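Long-range contacts in oligopeptide-binding protein oppA (Lactococcus lactis, PDB 3DRF), which binds oligopeptides in a voluminous cavity that closes like a venus fly-trap and serves the OppABCDF transporter in their uptake: residues V114-Y123 with F190-L200; P479-A487 with K503-A511. All blocks are in the same frame, centred on the assembly; numbering follows the deposited sequence.

Contact 1. Residues V114-Y123 with F190-L200; sequences VTAKDYEFTY and FLETVAPYQYL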
loop_
_atom_site.group_PDB
_atom_site.type_symbol
_atom_site.label_atom_id
_atom_site.label_comp_id
_atom_site.label_asym_id
_atom_site.label_seq_id
_atom_site.Cartn_x
_atom_site.Cartn_y
_atom_site.Cartn_z
ATOM N N VAL A 114 -9.568 -22.552 12.626
ATOM C CA VAL A 114 -9.857 -21.132 12.466
ATOM C C VAL A 114 -11.313 -20.824 12.796
ATOM O O VAL A 114 -12.225 -21.496 12.314
ATOM C CB VAL A 114 -9.552 -20.652 11.035
ATOM C CG1 VAL A 114 -9.771 -19.152 10.920
ATOM C CG2 VAL A 114 -8.130 -21.021 10.643
ATOM N N THR A 115 -11.513 -19.918 13.726
ATOM C CA THR A 115 -12.835 -19.650 14.296
ATOM C C THR A 115 -13.293 -18.216 14.101
ATOM O O THR A 115 -12.556 -17.343 13.734
ATOM C CB THR A 115 -12.820 -19.901 15.868
ATOM O OG1 THR A 115 -12.038 -18.888 16.494
ATOM C CG2 THR A 115 -12.290 -21.341 16.182
ATOM N N ALA A 116 -14.543 -17.979 14.448
ATOM C CA ALA A 116 -15.177 -16.636 14.404
ATOM C C ALA A 116 -14.321 -15.621 15.210
ATOM O O ALA A 116 -14.093 -14.503 14.759
ATOM C CB ALA A 116 -16.631 -16.735 14.987
ATOM N N LYS A 117 -13.854 -16.024 16.384
ATOM C CA LYS A 117 -13.017 -15.144 17.194
ATOM C C LYS A 117 -11.686 -14.714 16.504
ATOM O O LYS A 117 -11.253 -13.615 16.673
ATOM C CB LYS A 117 -12.708 -15.833 18.540
ATOM C CG LYS A 117 -11.714 -15.067 19.477
ATOM C CD LYS A 117 -12.221 -13.622 19.809
ATOM C CE LYS A 117 -11.181 -12.941 20.773
ATOM N NZ LYS A 117 -11.674 -11.522 21.050
ATOM N N ASP A 118 -11.090 -15.617 15.704
ATOM C CA ASP A 118 -9.864 -15.277 14.924
ATOM C C ASP A 118 -10.107 -14.115 13.944
ATOM O O ASP A 118 -9.257 -13.370 13.678
ATOM C CB ASP A 118 -9.371 -16.528 14.177
ATOM C CG ASP A 118 -8.901 -17.639 15.115
ATOM O OD1 ASP A 118 -8.500 -17.331 16.221
ATOM O OD2 ASP A 118 -8.983 -18.755 14.706
ATOM N N TYR A 119 -11.308 -14.101 13.375
ATOM C CA TYR A 119 -11.687 -12.987 12.466
ATOM C C TYR A 119 -11.892 -11.635 13.201
ATOM O O TYR A 119 -11.387 -10.647 12.807
ATOM C CB TYR A 119 -12.941 -13.418 11.680
ATOM C CG TYR A 119 -13.352 -12.325 10.702
ATOM C CD1 TYR A 119 -12.522 -11.934 9.621
ATOM C CD2 TYR A 119 -14.531 -11.639 10.896
ATOM C CE1 TYR A 119 -12.910 -10.902 8.748
ATOM C CE2 TYR A 119 -14.929 -10.612 10.032
ATOM C CZ TYR A 119 -14.104 -10.242 8.978
ATOM O OH TYR A 119 -14.500 -9.219 8.119
ATOM N N GLU A 120 -12.664 -11.674 14.278
ATOM C CA GLU A 120 -12.829 -10.488 15.129
ATOM C C GLU A 120 -11.469 -10.014 15.672
ATOM O O GLU A 120 -11.225 -8.836 15.773
ATOM C CB GLU A 120 -13.827 -10.831 16.289
ATOM C CG GLU A 120 -14.040 -9.632 17.240
ATOM C CD GLU A 120 -12.979 -9.488 18.362
ATOM O OE1 GLU A 120 -12.195 -10.372 18.581
ATOM O OE2 GLU A 120 -13.047 -8.422 18.987
ATOM N N PHE A 121 -10.581 -10.960 15.988
ATOM C CA PHE A 121 -9.283 -10.552 16.587
ATOM C C PHE A 121 -8.425 -9.681 15.631
ATOM O O PHE A 121 -7.786 -8.787 16.089
ATOM C CB PHE A 121 -8.497 -11.795 17.106
ATOM C CG PHE A 121 -7.285 -11.425 17.929
ATOM C CD1 PHE A 121 -6.050 -11.944 17.612
ATOM C CD2 PHE A 121 -7.392 -10.553 18.995
ATOM C CE1 PHE A 121 -4.945 -11.622 18.353
ATOM C CE2 PHE A 121 -6.240 -10.214 19.778
ATOM C CZ PHE A 121 -5.039 -10.747 19.411
ATOM N N THR A 122 -8.515 -9.937 14.316
ATOM C CA THR A 122 -7.886 -9.034 13.304
ATOM C C THR A 122 -8.290 -7.541 13.593
ATOM O O THR A 122 -7.478 -6.660 13.581
ATOM C CB THR A 122 -8.409 -9.414 11.935
ATOM O OG1 THR A 122 -7.913 -10.762 11.648
ATOM C CG2 THR A 122 -7.893 -8.416 10.869
ATOM N N TYR A 123 -9.576 -7.313 13.871
ATOM C CA TYR A 123 -10.065 -5.930 14.114
ATOM C C TYR A 123 -9.396 -5.335 15.362
ATOM O O TYR A 123 -9.079 -4.209 15.349
ATOM C CB TYR A 123 -11.573 -5.904 14.287
ATOM C CG TYR A 123 -12.333 -6.145 12.956
ATOM C CD1 TYR A 123 -12.572 -7.446 12.488
ATOM C CD2 TYR A 123 -12.740 -5.088 12.138
ATOM C CE1 TYR A 123 -13.261 -7.693 11.290
ATOM C CE2 TYR A 123 -13.435 -5.329 10.907
ATOM C CZ TYR A 123 -13.715 -6.620 10.530
ATOM O OH TYR A 123 -14.377 -6.813 9.331
ATOM N N PHE A 190 -14.842 -3.669 5.588
ATOM C CA PHE A 190 -14.703 -4.883 6.421
ATOM C C PHE A 190 -13.396 -5.529 6.006
ATOM O O PHE A 190 -12.954 -5.416 4.910
ATOM C CB PHE A 190 -15.911 -5.829 6.371
ATOM C CG PHE A 190 -16.207 -6.411 5.001
ATOM C CD1 PHE A 190 -15.623 -7.618 4.585
ATOM C CD2 PHE A 190 -17.109 -5.758 4.129
ATOM C CE1 PHE A 190 -15.933 -8.152 3.315
ATOM C CE2 PHE A 190 -17.390 -6.293 2.888
ATOM C CZ PHE A 190 -16.848 -7.469 2.477
ATOM N N LEU A 191 -12.775 -6.167 6.969
ATOM C CA LEU A 191 -11.435 -6.756 6.793
ATOM C C LEU A 191 -11.552 -8.189 6.264
ATOM O O LEU A 191 -12.591 -8.792 6.300
ATOM C CB LEU A 191 -10.627 -6.695 8.137
ATOM C CG LEU A 191 -10.462 -5.252 8.720
ATOM C CD1 LEU A 191 -9.775 -5.260 10.108
ATOM C CD2 LEU A 191 -9.683 -4.324 7.688
ATOM N N GLU A 192 -10.412 -8.716 5.831
ATOM C CA GLU A 192 -10.426 -9.954 5.034
ATOM C C GLU A 192 -9.415 -10.968 5.473
ATOM O O GLU A 192 -9.132 -11.867 4.745
ATOM C CB GLU A 192 -10.205 -9.613 3.522
ATOM C CG GLU A 192 -11.182 -8.539 2.962
ATOM C CD GLU A 192 -10.995 -8.267 1.484
ATOM O OE1 GLU A 192 -10.651 -9.162 0.722
ATOM O OE2 GLU A 192 -11.232 -7.151 1.124
ATOM N N THR A 193 -8.864 -10.804 6.673
ATOM C CA THR A 193 -7.865 -11.743 7.218
ATOM C C THR A 193 -8.273 -12.205 8.616
ATOM O O THR A 193 -9.069 -11.597 9.241
ATOM C CB THR A 193 -6.453 -11.069 7.283
ATOM O OG1 THR A 193 -6.507 -9.929 8.158
ATOM C CG2 THR A 193 -5.996 -10.585 5.883
ATOM N N VAL A 194 -7.662 -13.312 9.025
ATOM C CA VAL A 194 -7.759 -13.862 10.394
ATOM C C VAL A 194 -6.392 -13.816 11.104
ATOM O O VAL A 194 -5.387 -13.791 10.513
ATOM C CB VAL A 194 -8.277 -15.353 10.365
ATOM C CG1 VAL A 194 -9.785 -15.389 10.109
ATOM C CG2 VAL A 194 -7.530 -16.221 9.326
ATOM N N ALA A 195 -6.473 -13.766 12.411
ATOM C CA ALA A 195 -5.292 -13.812 13.306
ATOM C C ALA A 195 -5.518 -14.915 14.318
ATOM O O ALA A 195 -6.635 -15.070 14.788
ATOM C CB ALA A 195 -5.116 -12.440 14.017
ATOM N N PRO A 196 -4.472 -15.658 14.640
ATOM C CA PRO A 196 -4.644 -16.860 15.481
ATOM C C PRO A 196 -4.724 -16.507 16.992
ATOM O O PRO A 196 -3.731 -16.572 17.713
ATOM C CB PRO A 196 -3.414 -17.697 15.110
ATOM C CG PRO A 196 -2.332 -16.625 14.751
ATOM C CD PRO A 196 -3.139 -15.569 14.019
ATOM N N TYR A 197 -5.943 -16.184 17.415
ATOM C CA TYR A 197 -6.161 -15.690 18.783
ATOM C C TYR A 197 -5.689 -16.665 19.888
ATOM O O TYR A 197 -5.039 -16.259 20.770
ATOM C CB TYR A 197 -7.629 -15.291 18.971
ATOM C CG TYR A 197 -7.942 -14.927 20.409
ATOM C CD1 TYR A 197 -7.521 -13.732 20.949
ATOM C CD2 TYR A 197 -8.622 -15.817 21.227
ATOM C CE1 TYR A 197 -7.809 -13.425 22.281
ATOM C CE2 TYR A 197 -8.926 -15.503 22.552
ATOM C CZ TYR A 197 -8.488 -14.320 23.041
ATOM O OH TYR A 197 -8.748 -13.950 24.362
ATOM N N GLN A 198 -6.000 -17.944 19.773
ATOM C CA GLN A 198 -5.564 -18.875 20.830
ATOM C C GLN A 198 -4.040 -18.961 20.912
ATOM O O GLN A 198 -3.523 -19.111 21.962
ATOM C CB GLN A 198 -6.168 -20.281 20.621
ATOM C CG GLN A 198 -7.670 -20.394 20.890
ATOM C CD GLN A 198 -8.059 -20.001 22.309
ATOM O OE1 GLN A 198 -7.361 -20.245 23.249
ATOM N NE2 GLN A 198 -9.197 -19.386 22.431
ATOM N N TYR A 199 -3.354 -18.855 19.780
ATOM C CA TYR A 199 -1.869 -18.876 19.744
ATOM C C TYR A 199 -1.206 -17.610 20.359
ATOM O O TYR A 199 -0.162 -17.679 20.907
ATOM C CB TYR A 199 -1.450 -19.025 18.288
ATOM C CG TYR A 199 0.028 -19.281 18.023
ATOM C CD1 TYR A 199 0.677 -20.425 18.539
ATOM C CD2 TYR A 199 0.755 -18.441 17.197
ATOM C CE1 TYR A 199 1.995 -20.690 18.248
ATOM C CE2 TYR A 199 2.087 -18.700 16.914
ATOM C CZ TYR A 199 2.685 -19.822 17.463
ATOM O OH TYR A 199 4.025 -20.107 17.207
ATOM N N LEU A 200 -1.879 -16.486 20.218
ATOM C CA LEU A 200 -1.339 -15.159 20.510
ATOM C C LEU A 200 -1.888 -14.493 21.782
ATOM O O LEU A 200 -1.412 -13.469 22.167
ATOM C CB LEU A 200 -1.622 -14.229 19.294
ATOM C CG LEU A 200 -0.971 -14.685 17.956
ATOM C CD1 LEU A 200 -1.353 -13.683 16.810
ATOM C CD2 LEU A 200 0.565 -14.758 18.085
HETATM O O HOH W 1 -6.846 -19.326 17.333
HETATM O O HOH W 2 -5.275 -10.487 10.576
#

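Contact 2. Residues P479-A487 with K503-A511; sequences PSQQDLFSA and KDLNDIDSA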
loop_
_atom_site.group_PDB
_atom_site.type_symbol
_atom_site.label_atom_id
_atom_site.label_comp_id
_atom_site.label_asym_id
_atom_site.label_seq_id
_atom_site.Cartn_x
_atom_site.Cartn_y
_atom_site.Cartn_z
ATOM N N PRO A 479 -11.127 1.050 -5.666
ATOM C CA PRO A 479 -10.493 2.379 -5.906
ATOM C C PRO A 479 -10.610 3.507 -4.826
ATOM O O PRO A 479 -9.916 4.470 -4.924
ATOM C CB PRO A 479 -11.141 2.849 -7.229
ATOM C CG PRO A 479 -12.430 2.060 -7.316
ATOM C CD PRO A 479 -12.055 0.695 -6.764
ATOM N N SER A 480 -11.510 3.351 -3.865
ATOM C CA SER A 480 -11.620 4.346 -2.781
ATOM C C SER A 480 -10.266 4.525 -2.066
ATOM O O SER A 480 -9.590 3.587 -1.771
ATOM C CB SER A 480 -12.699 3.902 -1.782
ATOM O OG SER A 480 -12.828 4.961 -0.822
ATOM N N GLN A 481 -9.939 5.777 -1.829
ATOM C CA GLN A 481 -8.685 6.148 -1.159
ATOM C C GLN A 481 -8.876 6.686 0.261
ATOM O O GLN A 481 -8.028 7.320 0.779
ATOM C CB GLN A 481 -7.844 7.103 -2.026
ATOM C CG GLN A 481 -7.526 6.392 -3.393
ATOM C CD GLN A 481 -6.541 7.194 -4.233
ATOM O OE1 GLN A 481 -6.410 8.407 -4.106
ATOM N NE2 GLN A 481 -5.865 6.507 -5.107
ATOM N N GLN A 482 -9.998 6.347 0.890
ATOM C CA GLN A 482 -10.185 6.608 2.338
ATOM C C GLN A 482 -9.019 6.116 3.149
ATOM O O GLN A 482 -8.651 6.770 4.066
ATOM C CB GLN A 482 -11.464 5.898 2.879
ATOM C CG GLN A 482 -12.812 6.486 2.293
ATOM C CD GLN A 482 -13.295 7.712 3.085
ATOM O OE1 GLN A 482 -12.595 8.273 3.835
ATOM N NE2 GLN A 482 -14.514 8.122 2.839
ATOM N N ASP A 483 -8.453 4.956 2.791
ATOM C CA ASP A 483 -7.434 4.350 3.666
ATOM C C ASP A 483 -6.026 4.953 3.411
ATOM O O ASP A 483 -5.129 4.665 4.106
ATOM C CB ASP A 483 -7.485 2.812 3.526
ATOM C CG ASP A 483 -8.784 2.198 4.128
ATOM O OD1 ASP A 483 -9.533 2.878 4.735
ATOM O OD2 ASP A 483 -8.896 1.008 3.941
ATOM N N LEU A 484 -5.907 5.827 2.439
ATOM C CA LEU A 484 -4.697 6.655 2.229
ATOM C C LEU A 484 -4.807 8.070 2.821
ATOM O O LEU A 484 -3.830 8.607 3.264
ATOM C CB LEU A 484 -4.435 6.788 0.731
ATOM C CG LEU A 484 -4.150 5.505 -0.077
ATOM C CD1 LEU A 484 -3.748 5.893 -1.490
ATOM C CD2 LEU A 484 -3.021 4.629 0.540
ATOM N N PHE A 485 -5.990 8.667 2.763
ATOM C CA PHE A 485 -6.120 10.121 3.006
ATOM C C PHE A 485 -7.169 10.550 4.047
ATOM O O PHE A 485 -7.230 11.680 4.375
ATOM C CB PHE A 485 -6.410 10.831 1.697
ATOM C CG PHE A 485 -5.272 10.712 0.698
ATOM C CD1 PHE A 485 -4.003 11.204 0.977
ATOM C CD2 PHE A 485 -5.506 10.084 -0.488
ATOM C CE1 PHE A 485 -2.979 11.053 0.074
ATOM C CE2 PHE A 485 -4.465 9.913 -1.454
ATOM C CZ PHE A 485 -3.215 10.392 -1.165
ATOM N N SER A 486 -7.962 9.635 4.568
ATOM C CA SER A 486 -8.995 10.057 5.546
ATOM C C SER A 486 -8.335 10.693 6.788
ATOM O O SER A 486 -7.248 10.372 7.184
ATOM C CB SER A 486 -9.966 8.904 5.919
ATOM O OG SER A 486 -9.319 7.859 6.667
ATOM N N ALA A 487 -9.095 11.594 7.385
ATOM C CA ALA A 487 -8.621 12.406 8.482
ATOM C C ALA A 487 -8.051 11.571 9.648
ATOM O O ALA A 487 -7.142 11.998 10.265
ATOM C CB ALA A 487 -9.748 13.316 8.973
ATOM N N LYS A 503 -15.122 15.679 2.285
ATOM C CA LYS A 503 -16.428 15.500 1.656
ATOM C C LYS A 503 -16.328 14.755 0.319
ATOM O O LYS A 503 -17.198 13.955 -0.010
ATOM C CB LYS A 503 -17.121 16.841 1.483
ATOM C CG LYS A 503 -17.561 17.468 2.798
ATOM C CD LYS A 503 -18.490 18.631 2.527
ATOM C CE LYS A 503 -18.871 19.370 3.786
ATOM N NZ LYS A 503 -17.934 20.496 4.054
ATOM N N ASP A 504 -15.246 15.012 -0.491
ATOM C CA ASP A 504 -15.028 14.246 -1.712
ATOM C C ASP A 504 -14.923 12.755 -1.411
ATOM O O ASP A 504 -15.475 11.925 -2.132
ATOM C CB ASP A 504 -13.765 14.728 -2.431
ATOM C CG ASP A 504 -13.958 16.070 -3.111
ATOM O OD1 ASP A 504 -15.113 16.535 -3.192
ATOM O OD2 ASP A 504 -12.954 16.660 -3.563
ATOM N N LEU A 505 -14.037 12.403 -0.484
ATOM C CA LEU A 505 -13.762 10.998 -0.113
ATOM C C LEU A 505 -15.073 10.315 0.342
ATOM O O LEU A 505 -15.393 9.239 -0.111
ATOM C CB LEU A 505 -12.757 10.904 1.040
ATOM C CG LEU A 505 -11.280 11.206 0.592
ATOM C CD1 LEU A 505 -10.440 11.402 1.837
ATOM C CD2 LEU A 505 -10.651 10.140 -0.312
ATOM N N ASN A 506 -15.830 11.017 1.167
ATOM C CA ASN A 506 -17.105 10.467 1.687
ATOM C C ASN A 506 -18.139 10.342 0.547
ATOM O O ASN A 506 -18.839 9.378 0.499
ATOM C CB ASN A 506 -17.635 11.333 2.846
ATOM C CG ASN A 506 -16.746 11.282 4.089
ATOM O OD1 ASN A 506 -15.881 10.471 4.227
ATOM N ND2 ASN A 506 -17.014 12.185 4.969
ATOM N N ASP A 507 -18.186 11.336 -0.334
ATOM C CA ASP A 507 -19.175 11.305 -1.456
ATOM C C ASP A 507 -18.973 10.056 -2.343
ATOM O O ASP A 507 -19.925 9.454 -2.755
ATOM C CB ASP A 507 -19.118 12.633 -2.232
ATOM C CG ASP A 507 -20.365 12.882 -3.046
ATOM O OD1 ASP A 507 -21.444 12.580 -2.568
ATOM O OD2 ASP A 507 -20.249 13.417 -4.101
ATOM N N ILE A 508 -17.713 9.707 -2.609
ATOM C CA ILE A 508 -17.358 8.524 -3.410
ATOM C C ILE A 508 -17.968 7.230 -2.843
ATOM O O ILE A 508 -18.345 6.346 -3.559
ATOM C CB ILE A 508 -15.822 8.458 -3.544
ATOM C CG1 ILE A 508 -15.358 9.484 -4.611
ATOM C CG2 ILE A 508 -15.347 7.012 -3.854
ATOM C CD1 ILE A 508 -13.812 9.809 -4.534
ATOM N N ASP A 509 -18.044 7.190 -1.525
ATOM C CA ASP A 509 -18.513 5.963 -0.838
ATOM C C ASP A 509 -19.902 6.123 -0.231
ATOM O O ASP A 509 -20.345 5.296 0.465
ATOM C CB ASP A 509 -17.485 5.482 0.256
ATOM C CG ASP A 509 -16.170 5.005 -0.325
ATOM O OD1 ASP A 509 -16.141 4.624 -1.463
ATOM O OD2 ASP A 509 -15.213 5.086 0.389
ATOM N N SER A 510 -20.588 7.205 -0.553
ATOM C CA SER A 510 -21.923 7.470 -0.040
ATOM C C SER A 510 -23.010 6.571 -0.701
ATOM O O SER A 510 -22.795 5.948 -1.696
ATOM C CB SER A 510 -22.280 8.961 -0.275
ATOM O OG SER A 510 -22.588 9.241 -1.618
ATOM N N ALA A 511 -24.178 6.604 -0.050
ATOM C CA ALA A 511 -25.378 5.915 -0.571
ATOM C C ALA A 511 -25.743 6.424 -1.975
ATOM O O ALA A 511 -26.131 5.668 -2.764
ATOM C CB ALA A 511 -26.584 6.094 0.429
HETATM O O HOH W 3 -13.163 7.770 -1.168
HETATM O O HOH W 4 -13.083 10.937 4.641
#

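Contact 1. Residues V114-Y123 with F190-L200
F121 and Y197 make a T-shaped pair: the tyrosine sends its CD1 edge over the middle of the phenylalanine face, the planes 70° apart. K117 lies over one face of the Y197 ring, its CE 3.5 Å from the centroid. A bend at chi2 (57°) folds the lysine chain across the face of the Y197 ring and carries NZ on to E120 and E124, still within cation-pi range of the ring. A195 CB fills in beside F121, and V114 CG1 meets V194 CG1 at 3.8 Å. Farther along the helix, one face of Y123 is met by L191 CD1 in a CH-pi contact.

Polar groups then fix the extended chain. A195 N donates to D118 O at 3.1 Å, almost straight at 175°, while Y197 N reaches D118 OD1 (3.0 Å) from above the carboxylate plane. Water 1 bridges that same oxygen to Q198 N. T122 OG1 donates a hydrogen bond to T193 O at 2.8 Å and accepts one from water 2. At the far end, two phenols bracket the L191 backbone: L191 N donates to Y123 OH (2.9 Å), which donates to Y119 OH, which donates to L191 O (2.7 Å), so each hydroxyl has a defined proton direction.

D118 is at once half of a capping box with T115, with OD2 also held by W108. The arrangement thus joins helix N-terminal capping to the docking of an extended segment and the start of helix 197-200, within the family 5 solute-binding fold.

Contact 2. Residues P479-A487 with K503-A511
A single-turn helix packs here against the C-terminal part of helix 499-508, beside the binding cavity of a venus fly-trap receptor: it is helix 482-485, whose residues D483 and L484 pack on the bound peptide. L505 is the apolar wedge between the two. Its CD1 approaches F485 CB at 4.1 Å and its CD2 lies against the Q481 backbone, with Y526 of helix 516-533 touching both L505 and F485.

S480 OG, placed anti to its own backbone nitrogen (chi1 -175°), donates to D509 OD2 at 2.7 Å, meeting the syn lone pair of that carboxylate oxygen. The carboxylate has further partners, since Y189 also bonds to OD2 and R519 forms a salt bridge with OD1; this network probably favours the charged form of the aspartate. Water 3 donates to both S480 OG and L505 O, adding a second link between the segments.

The Q482 side chain runs past L505 in the opposite direction, its amide carbon CD 3.8 Å from L505 CB, while its CG passes 3.4 Å from D509 OD2. At the backbone of the same glutamine, S486 OG and S486 N reach Q482 O from opposite faces of the carbonyl plane. Bent at chi2 (-85°), Q482 turns its amide toward N506, and the two amide planes are nearly coplanar. Water 4 donates to both Q482 OE1 and N506 OD1, and the direct bond beside it runs from Q482 NE2 to N506 OD1, 3.1 Å long and 171° at the hydrogen, in both amide planes.

Overall arrangement
From the N terminus, the chain passes strands 87-92 and 97-102 before helix 116-127, and contact 1 closes when the segment 190-200 returns to it after 66 intervening residues, which include strands 160-161 and 170-174 of the small antiparallel sheet. Strand 292-307 and most of the large mixed sheet follow before contact 2 opens; its strand 536-549 comes after. That second loop is short: 15 residues separate 479-487 from 503-511. The contacts are therefore in series, neither nested nor crossed. Contact 1 ties a helix resting on the antiparallel sheet to an extended segment; contact 2 joins two helices near the peptide. Their centres are 26 Å apart, yet the residue just before 190-200 reaches contact 2.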